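Local atomic coordinates of hemolysin-related protein (Vibrio cholerae O1 biovar El Tor str. N16961, PDB entry 5V6K), a protein that probably binds glycans containing mannose and N-acetylglucosamine through the beta-prism lectin domain at its C-terminal end. Residues M25-G30 and V95-T100. Numbering follows the deposited sequence.
With NAG (2-acetamido-2-deoxy-beta-D-glucopyranose), chain B; MAN (alpha-D-mannopyranose), chain C.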
ATOM      1  N   MET A  25       1.271   7.883   5.620  1.00 13.64           N
ATOM      2  CA  MET A  25       1.154   7.109   4.393  1.00  9.17           C
ATOM      3  C   MET A  25      -0.252   7.296   3.841  1.00 14.38           C
ATOM      4  O   MET A  25      -1.237   7.044   4.543  1.00 11.50           O
ATOM      5  CB  MET A  25       1.448   5.632   4.653  1.00 11.79           C
ATOM      6  CG  MET A  25       1.267   4.732   3.448  1.00 13.01           C
ATOM      7  SD  MET A  25       1.562   3.004   3.868  1.00 11.53           S
ATOM      8  CE  MET A  25       1.579   2.255   2.239  1.00 10.63           C
ATOM      9  N   TYR A  26      -0.344   7.746   2.593  1.00 13.44           N
ATOM     10  CA  TYR A  26      -1.619   8.009   1.941  1.00 12.11           C
ATOM     11  C   TYR A  26      -1.882   6.946   0.888  1.00 11.79           C
ATOM     12  O   TYR A  26      -0.959   6.505   0.199  1.00 11.47           O
ATOM     13  CB  TYR A  26      -1.630   9.393   1.284  1.00 13.15           C
ATOM     14  CG  TYR A  26      -1.826  10.532   2.251  1.00 13.02           C
ATOM     15  CD1 TYR A  26      -3.100  10.985   2.570  1.00 13.41           C
ATOM     16  CD2 TYR A  26      -0.737  11.157   2.848  1.00 11.81           C
ATOM     17  CE1 TYR A  26      -3.286  12.028   3.454  1.00 15.34           C
ATOM     18  CE2 TYR A  26      -0.911  12.201   3.734  1.00 16.69           C
ATOM     19  CZ  TYR A  26      -2.188  12.631   4.037  1.00 14.58           C
ATOM     20  OH  TYR A  26      -2.367  13.674   4.921  1.00 17.21           O
ATOM     21  N   LEU A  27      -3.146   6.542   0.763  1.00 11.41           N
ATOM     22  CA  LEU A  27      -3.541   5.567  -0.238  1.00 11.49           C
ATOM     23  C   LEU A  27      -4.856   5.985  -0.879  1.00 11.00           C
ATOM     24  O   LEU A  27      -5.723   6.582  -0.236  1.00 11.38           O
ATOM     25  CB  LEU A  27      -3.700   4.157   0.355  1.00 10.72           C
ATOM     26  CG  LEU A  27      -2.480   3.522   1.030  1.00  9.91           C
ATOM     27  CD1 LEU A  27      -2.431   3.867   2.524  1.00 13.32           C
ATOM     28  CD2 LEU A  27      -2.460   2.008   0.814  1.00 11.20           C
ATOM     29  N   ARG A  28      -4.980   5.680  -2.164  1.00  9.80           N
ATOM     30  CA  ARG A  28      -6.268   5.616  -2.839  1.00 10.68           C
ATOM     31  C   ARG A  28      -6.602   4.145  -3.019  1.00 11.03           C
ATOM     32  O   ARG A  28      -5.734   3.355  -3.402  1.00  9.64           O
ATOM     33  CB  ARG A  28      -6.246   6.323  -4.197  1.00 12.53           C
ATOM     34  CG  ARG A  28      -6.301   7.847  -4.127  1.00 12.95           C
ATOM     35  CD  ARG A  28      -6.601   8.481  -5.485  1.00 16.16           C
ATOM     36  NE  ARG A  28      -5.390   8.818  -6.241  1.00 19.55           N
ATOM     37  CZ  ARG A  28      -4.930   8.149  -7.297  1.00 19.24           C
ATOM     38  NH1 ARG A  28      -5.563   7.080  -7.766  1.00 13.45           N
ATOM     39  NH2 ARG A  28      -3.819   8.557  -7.898  1.00 21.31           N
ATOM     40  N   SER A  29      -7.844   3.775  -2.723  1.00 13.54           N
ATOM     41  CA  SER A  29      -8.233   2.377  -2.807  1.00 12.59           C
ATOM     42  C   SER A  29      -9.697   2.270  -3.206  1.00 10.88           C
ATOM     43  O   SER A  29     -10.474   3.220  -3.082  1.00  9.69           O
ATOM     44  CB  SER A  29      -8.000   1.647  -1.480  1.00 10.79           C
ATOM     45  OG  SER A  29      -8.888   2.115  -0.480  1.00 10.64           O
ATOM     46  N   GLY A  30     -10.051   1.088  -3.695  1.00 12.42           N
ATOM     47  CA  GLY A  30     -11.428   0.712  -3.938  1.00 13.14           C
ATOM     48  C   GLY A  30     -11.569  -0.790  -3.810  1.00 13.14           C
ATOM     49  O   GLY A  30     -11.461  -1.336  -2.708  1.00 12.21           O
ATOM     50  N   VAL A  95      -7.304  -0.883  10.111  1.00 15.16           N
ATOM     51  CA  VAL A  95      -8.033  -0.385   8.956  1.00 17.70           C
ATOM     52  C   VAL A  95      -7.713  -1.301   7.787  1.00 14.09           C
ATOM     53  O   VAL A  95      -6.540  -1.599   7.533  1.00 14.94           O
ATOM     54  CB  VAL A  95      -7.653   1.070   8.622  1.00 17.44           C
ATOM     55  CG1 VAL A  95      -8.342   1.532   7.336  1.00 21.21           C
ATOM     56  CG2 VAL A  95      -8.010   1.985   9.773  1.00 23.31           C
ATOM     57  N   LEU A  96      -8.747  -1.758   7.089  1.00 13.50           N
ATOM     58  CA  LEU A  96      -8.589  -2.577   5.896  1.00 13.68           C
ATOM     59  C   LEU A  96      -8.930  -1.713   4.689  1.00 15.59           C
ATOM     60  O   LEU A  96     -10.065  -1.241   4.554  1.00 13.03           O
ATOM     61  CB  LEU A  96      -9.477  -3.821   5.963  1.00 19.35           C
ATOM     62  CG  LEU A  96      -9.549  -4.698   4.709  1.00 15.98           C
ATOM     63  CD1 LEU A  96      -8.184  -5.228   4.309  1.00 19.32           C
ATOM     64  CD2 LEU A  96     -10.517  -5.855   4.931  1.00 27.91           C
ATOM     65  N   LEU A  97      -7.943  -1.489   3.830  1.00 13.93           N
ATOM     66  CA  LEU A  97      -8.132  -0.766   2.586  1.00 11.48           C
ATOM     67  C   LEU A  97      -8.038  -1.742   1.421  1.00 12.19           C
ATOM     68  O   LEU A  97      -7.300  -2.729   1.475  1.00 11.57           O
ATOM     69  CB  LEU A  97      -7.089   0.347   2.433  1.00 16.76           C
ATOM     70  CG  LEU A  97      -7.055   1.385   3.558  1.00 14.97           C
ATOM     71  CD1 LEU A  97      -5.984   2.431   3.276  1.00 12.19           C
ATOM     72  CD2 LEU A  97      -8.417   2.042   3.750  1.00 17.49           C
ATOM     73  N   GLY A  98      -8.798  -1.463   0.365  1.00 12.58           N
ATOM     74  CA  GLY A  98      -8.894  -2.402  -0.735  1.00 11.73           C
ATOM     75  C   GLY A  98      -9.914  -3.485  -0.426  1.00 12.42           C
ATOM     76  O   GLY A  98     -10.836  -3.289   0.370  1.00 13.24           O
ATOM     77  N   SER A  99      -9.735  -4.648  -1.049  1.00 13.11           N
ATOM     78  CA  SER A  99     -10.695  -5.731  -0.879  1.00 11.85           C
ATOM     79  C   SER A  99     -10.049  -7.057  -1.241  1.00 12.93           C
ATOM     80  O   SER A  99      -9.145  -7.116  -2.077  1.00 13.21           O
ATOM     81  CB  SER A  99     -11.934  -5.516  -1.749  1.00 13.37           C
ATOM     82  OG  SER A  99     -12.864  -6.572  -1.583  1.00 16.21           O
ATOM     83  N   THR A 100     -10.551  -8.125  -0.624  1.00 13.53           N
ATOM     84  CA  THR A 100     -10.155  -9.479  -0.982  1.00 14.47           C
ATOM     85  C   THR A 100     -11.194 -10.182  -1.845  1.00 14.34           C
ATOM     86  O   THR A 100     -11.007 -11.353  -2.184  1.00 16.56           O
ATOM     87  CB  THR A 100      -9.894 -10.307   0.282  1.00 16.93           C
ATOM     88  OG1 THR A 100     -11.119 -10.488   1.003  1.00 14.22           O
ATOM     89  CG2 THR A 100      -8.879  -9.611   1.181  1.00 20.04           C
TER
HETATM   90  C1  NAG B   2     -14.538   3.159  -6.785  0.65 18.03           C
HETATM   91  C2  NAG B   2     -14.842   3.228  -5.294  0.65 20.39           C
HETATM   92  C3  NAG B   2     -16.053   4.120  -5.045  0.65 21.30           C
HETATM   93  C4  NAG B   2     -15.840   5.485  -5.685  0.65 24.02           C
HETATM   94  C5  NAG B   2     -15.458   5.335  -7.156  0.65 20.76           C
HETATM   95  C6  NAG B   2     -15.085   6.651  -7.799  0.65 23.01           C
HETATM   96  C7  NAG B   2     -14.783   1.579  -3.477  0.65 18.86           C
HETATM   97  C8  NAG B   2     -15.063   0.164  -3.080  0.65 13.73           C
HETATM   98  N2  NAG B   2     -15.061   1.898  -4.745  0.65 21.78           N
HETATM   99  O3  NAG B   2     -16.257   4.267  -3.645  0.65 22.94           O
HETATM  100  O4  NAG B   2     -17.031   6.257  -5.591  0.65 22.25           O
HETATM  101  O5  NAG B   2     -14.319   4.472  -7.287  0.65 20.73           O
HETATM  102  O6  NAG B   2     -14.103   6.477  -8.811  0.65 24.11           O
HETATM  103  O7  NAG B   2     -14.326   2.396  -2.685  0.65 19.79           O
HETATM  104  C1  MAN C   1     -13.318   0.158  -8.182  0.65 16.18           C
HETATM  105  C2  MAN C   1     -13.405   1.691  -8.283  0.65 16.61           C
HETATM  106  C3  MAN C   1     -12.177   2.263  -8.995  0.65 14.98           C
HETATM  107  C4  MAN C   1     -10.870   1.663  -8.440  0.65 13.30           C
HETATM  108  C5  MAN C   1     -10.937   0.132  -8.461  0.65 13.64           C
HETATM  109  C6  MAN C   1      -9.703  -0.513  -7.855  0.65 12.29           C
HETATM  110  O1  MAN C   1     -13.614  -0.347  -9.469  0.65 18.36           O
HETATM  111  O2  MAN C   1     -13.401   2.295  -6.973  0.65 14.82           O
HETATM  112  O3  MAN C   1     -12.146   3.689  -8.899  0.65 16.62           O
HETATM  113  O4  MAN C   1      -9.769   2.081  -9.227  0.65 12.69           O
HETATM  114  O5  MAN C   1     -12.076  -0.293  -7.697  0.65 14.24           O
HETATM  115  O6  MAN C   1      -9.618  -0.128  -6.479  0.65 10.18           O
HETATM  116  O   HOH W   1     -10.882   0.275  -0.531  1.00 12.25           O
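With chi1 near -60° in both residues, Leu-27 and Leu-97 set CG anti to their carbonyl carbons, and the two branched chains meet slantwise, CD1 of Leu-27 3.9 Å from CD1 of Leu-97. Leucine suits both places, its forked end filling the space between two sheets. Ser-29 holds OG between its backbone N and carbonyl carbon (chi1 68°), turned to the facing strand. There a water links both segments: it lies 2.7 Å from Ser-29 OG, accepts from Gly-98 N at 2.9 Å and donates to Gly-30 O at 2.8 Å; the short serine side chain brings its hydroxyl to this water. Gly-30 O also receives a CA-H...O contact from Gly-98 CA at 3.4 Å. At the positive phi of Gly-98 (83°) a CB would be jammed against the carbonyl O of Leu-97, while the missing CB of Gly-30 leaves room for mannose O2. Gly-30 N approaches mannose O6 to 3.1 Å, and the backbone N atoms of Phe-31, Ala-32, Gly-53 and Gly-54 hydrogen-bond that mannose. Strand 24-29 runs inside its sheet between strands 33-37 and 55-61, facing across the beta-prism core an edge strand, 94-98, whose sheet partner 80-89 also packs Ile-85 and Phe-87 on Leu-27.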